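Local coordinates for crystal protein (Bacillus thuringiensis serovar dakota, PDB 2ZTB) that is the proteolytically activated form of parasporin-2, a toxin that recognizes cancer cells and probably kills them by forming pores in the membrane, at residues A[185-190]-A[224-229]. Residues are numbered along the deposited sequence; the frame is centred on the assembly and turned at random.
Sequences FSAPIT and GTLRGT
The ring of Phe185 lies across the backbone of the neighbouring strand at Gly228, whose CA sits 3.8 Å from the ring centroid and 20° off its normal, a CH-pi contact over the face. A chi1 of 60° sets CG between N and C of its own backbone and turns the ring over the partner strand; Gly228, which has no side chain, lets the ring lie against its backbone. Further along the ring, Phe185 CE2 comes to 3.4 Å from Thr229 N. Leu226, its CG anti to the backbone N, brings CD2 in at the ring edge, near the ring plane, 3.7 Å from Phe185 CE1. From the other end of the row Ile189 crosses Leu226 at about a right angle, its CD1 4.1 Å from Leu226 CB, and Ala187 CB touches the same CB. Beneath this apolar row, 185-190 and 224-229 pair antiparallel within the long, twisted sheet of an elongated, mostly beta protein, consistent with the aerolysin-like architecture of beta-pore-forming toxins. Two backbone bonds tie each of the pairs Phe185-Gly228, Ala187-Leu226 and Ile189-Gly224. Leu226 N to Ala187 O is the shortest at 2.8 Å and runs nearly along the C=O axis, whereas the other five donors stand above the carbonyl planes. Between these pairs Ser186 CA points to Leu226 O at 3.1 Å, a CA-H...O contact. Ser186, Pro188, Thr225 and Arg227 occupy the opposite face of the sheet. Strand 61-90 and strand 96-116 with its following loop flank the pair, bonding to Ser186 and Pro188 on one side and Thr225 and Arg227 on the other. Val65, Val68, Leu126 and Ile128 pack onto the Phe185-Leu226-Ile189 face, while Thr229 OG1 is hydrogen-bonded to Asp184 OD1.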
ATOM      1  N   PHE A 185      -8.036  -1.137  -0.644  1.00 56.56           N
ATOM      2  CA  PHE A 185      -8.373  -0.118   0.342  1.00 56.64           C
ATOM      3  C   PHE A 185      -8.312   1.286  -0.258  1.00 57.04           C
ATOM      4  O   PHE A 185      -7.716   1.505  -1.308  1.00 57.23           O
ATOM      5  CB  PHE A 185      -7.514  -0.258   1.614  1.00 56.33           C
ATOM      6  CG  PHE A 185      -6.028  -0.134   1.382  1.00 56.12           C
ATOM      7  CD1 PHE A 185      -5.418   1.130   1.274  1.00 55.96           C
ATOM      8  CD2 PHE A 185      -5.227  -1.274   1.298  1.00 55.26           C
ATOM      9  CE1 PHE A 185      -4.034   1.251   1.069  1.00 55.73           C
ATOM     10  CE2 PHE A 185      -3.837  -1.169   1.088  1.00 56.22           C
ATOM     11  CZ  PHE A 185      -3.238   0.102   0.969  1.00 55.56           C
ATOM     12  N   SER A 186      -8.990   2.222   0.387  1.00 57.68           N
ATOM     13  CA  SER A 186      -8.932   3.623  -0.014  1.00 57.87           C
ATOM     14  C   SER A 186      -9.140   4.470   1.225  1.00 57.97           C
ATOM     15  O   SER A 186      -9.591   3.970   2.252  1.00 58.06           O
ATOM     16  CB  SER A 186      -9.965   3.952  -1.098  1.00 57.69           C
ATOM     17  OG  SER A 186     -11.285   3.709  -0.651  1.00 57.94           O
ATOM     18  N   ALA A 187      -8.753   5.735   1.129  1.00 58.08           N
ATOM     19  CA  ALA A 187      -8.958   6.720   2.179  1.00 57.94           C
ATOM     20  C   ALA A 187      -9.067   8.086   1.501  1.00 58.06           C
ATOM     21  O   ALA A 187      -8.356   8.350   0.525  1.00 57.56           O
ATOM     22  CB  ALA A 187      -7.796   6.708   3.152  1.00 57.58           C
ATOM     23  N   PRO A 188      -9.968   8.952   2.001  1.00 58.24           N
ATOM     24  CA  PRO A 188     -10.006  10.320   1.488  1.00 58.26           C
ATOM     25  C   PRO A 188      -8.763  11.102   1.933  1.00 58.71           C
ATOM     26  O   PRO A 188      -8.291  10.940   3.066  1.00 58.62           O
ATOM     27  CB  PRO A 188     -11.266  10.900   2.132  1.00 58.01           C
ATOM     28  CG  PRO A 188     -11.449  10.078   3.407  1.00 58.41           C
ATOM     29  CD  PRO A 188     -10.984   8.708   3.051  1.00 57.96           C
ATOM     30  N   ILE A 189      -8.213  11.893   1.020  1.00 59.09           N
ATOM     31  CA  ILE A 189      -7.222  12.905   1.361  1.00 59.77           C
ATOM     32  C   ILE A 189      -7.942  14.254   1.424  1.00 59.85           C
ATOM     33  O   ILE A 189      -8.718  14.588   0.519  1.00 60.08           O
ATOM     34  CB  ILE A 189      -6.107  13.027   0.281  1.00 59.93           C
ATOM     35  CG1 ILE A 189      -5.470  11.652  -0.063  1.00 60.99           C
ATOM     36  CG2 ILE A 189      -5.091  14.120   0.666  1.00 58.72           C
ATOM     37  CD1 ILE A 189      -4.492  11.157   0.939  1.00 64.27           C
ATOM     38  N   THR A 190      -7.682  15.032   2.470  1.00 59.60           N
ATOM     39  CA  THR A 190      -8.306  16.351   2.604  1.00 59.63           C
ATOM     40  C   THR A 190      -7.292  17.424   2.973  1.00 59.73           C
ATOM     41  O   THR A 190      -6.372  17.184   3.759  1.00 60.10           O
ATOM     42  CB  THR A 190      -9.444  16.371   3.643  1.00 59.44           C
ATOM     43  OG1 THR A 190      -8.910  16.074   4.938  1.00 60.02           O
ATOM     44  CG2 THR A 190     -10.552  15.369   3.284  1.00 59.51           C
ATOM     45  N   GLY A 224      -8.305  14.670  -2.410  1.00 58.85           N
ATOM     46  CA  GLY A 224      -7.844  13.620  -3.294  1.00 58.75           C
ATOM     47  C   GLY A 224      -8.155  12.273  -2.676  1.00 58.99           C
ATOM     48  O   GLY A 224      -8.950  12.186  -1.737  1.00 58.66           O
ATOM     49  N   THR A 225      -7.505  11.225  -3.189  1.00 58.73           N
ATOM     50  CA  THR A 225      -7.816   9.843  -2.808  1.00 58.62           C
ATOM     51  C   THR A 225      -6.556   8.986  -2.688  1.00 58.40           C
ATOM     52  O   THR A 225      -5.685   9.004  -3.556  1.00 57.18           O
ATOM     53  CB  THR A 225      -8.794   9.188  -3.819  1.00 58.63           C
ATOM     54  OG1 THR A 225      -9.912  10.053  -4.031  1.00 59.05           O
ATOM     55  CG2 THR A 225      -9.310   7.834  -3.316  1.00 59.12           C
ATOM     56  N   LEU A 226      -6.475   8.250  -1.587  1.00 59.28           N
ATOM     57  CA  LEU A 226      -5.462   7.225  -1.408  1.00 59.98           C
ATOM     58  C   LEU A 226      -6.078   5.894  -1.827  1.00 60.02           C
ATOM     59  O   LEU A 226      -7.256   5.664  -1.604  1.00 60.31           O
ATOM     60  CB  LEU A 226      -4.973   7.195   0.040  1.00 60.34           C
ATOM     61  CG  LEU A 226      -3.940   6.125   0.451  1.00 62.64           C
ATOM     62  CD1 LEU A 226      -3.006   6.712   1.494  1.00 65.15           C
ATOM     63  CD2 LEU A 226      -4.615   4.893   1.005  1.00 63.35           C
ATOM     64  N   ARG A 227      -5.292   5.049  -2.487  1.00 60.13           N
ATOM     65  CA  ARG A 227      -5.728   3.705  -2.882  1.00 60.48           C
ATOM     66  C   ARG A 227      -4.598   2.719  -2.698  1.00 59.75           C
ATOM     67  O   ARG A 227      -3.427   3.093  -2.658  1.00 59.28           O
ATOM     68  CB  ARG A 227      -6.198   3.660  -4.341  1.00 60.91           C
ATOM     69  CG  ARG A 227      -7.455   4.465  -4.583  1.00 64.53           C
ATOM     70  CD  ARG A 227      -8.021   4.265  -5.956  1.00 69.72           C
ATOM     71  NE  ARG A 227      -9.206   5.108  -6.135  1.00 75.15           N
ATOM     72  CZ  ARG A 227     -10.465   4.693  -5.970  1.00 77.68           C
ATOM     73  NH1 ARG A 227     -10.724   3.425  -5.630  1.00 77.99           N
ATOM     74  NH2 ARG A 227     -11.471   5.549  -6.155  1.00 77.36           N
ATOM     75  N   GLY A 228      -4.955   1.455  -2.574  1.00 59.32           N
ATOM     76  CA  GLY A 228      -3.952   0.414  -2.537  1.00 58.93           C
ATOM     77  C   GLY A 228      -4.594  -0.938  -2.437  1.00 58.54           C
ATOM     78  O   GLY A 228      -5.817  -1.059  -2.514  1.00 58.08           O
ATOM     79  N   THR A 229      -3.739  -1.943  -2.272  1.00 58.47           N
ATOM     80  CA  THR A 229      -4.128  -3.338  -2.135  1.00 58.26           C
ATOM     81  C   THR A 229      -3.229  -4.027  -1.116  1.00 58.71           C
ATOM     82  O   THR A 229      -2.026  -3.775  -1.044  1.00 58.06           O
ATOM     83  CB  THR A 229      -4.035  -4.075  -3.489  1.00 57.91           C
ATOM     84  OG1 THR A 229      -4.771  -3.341  -4.469  1.00 56.57           O
ATOM     85  CG2 THR A 229      -4.619  -5.508  -3.392  1.00 57.94           C
TER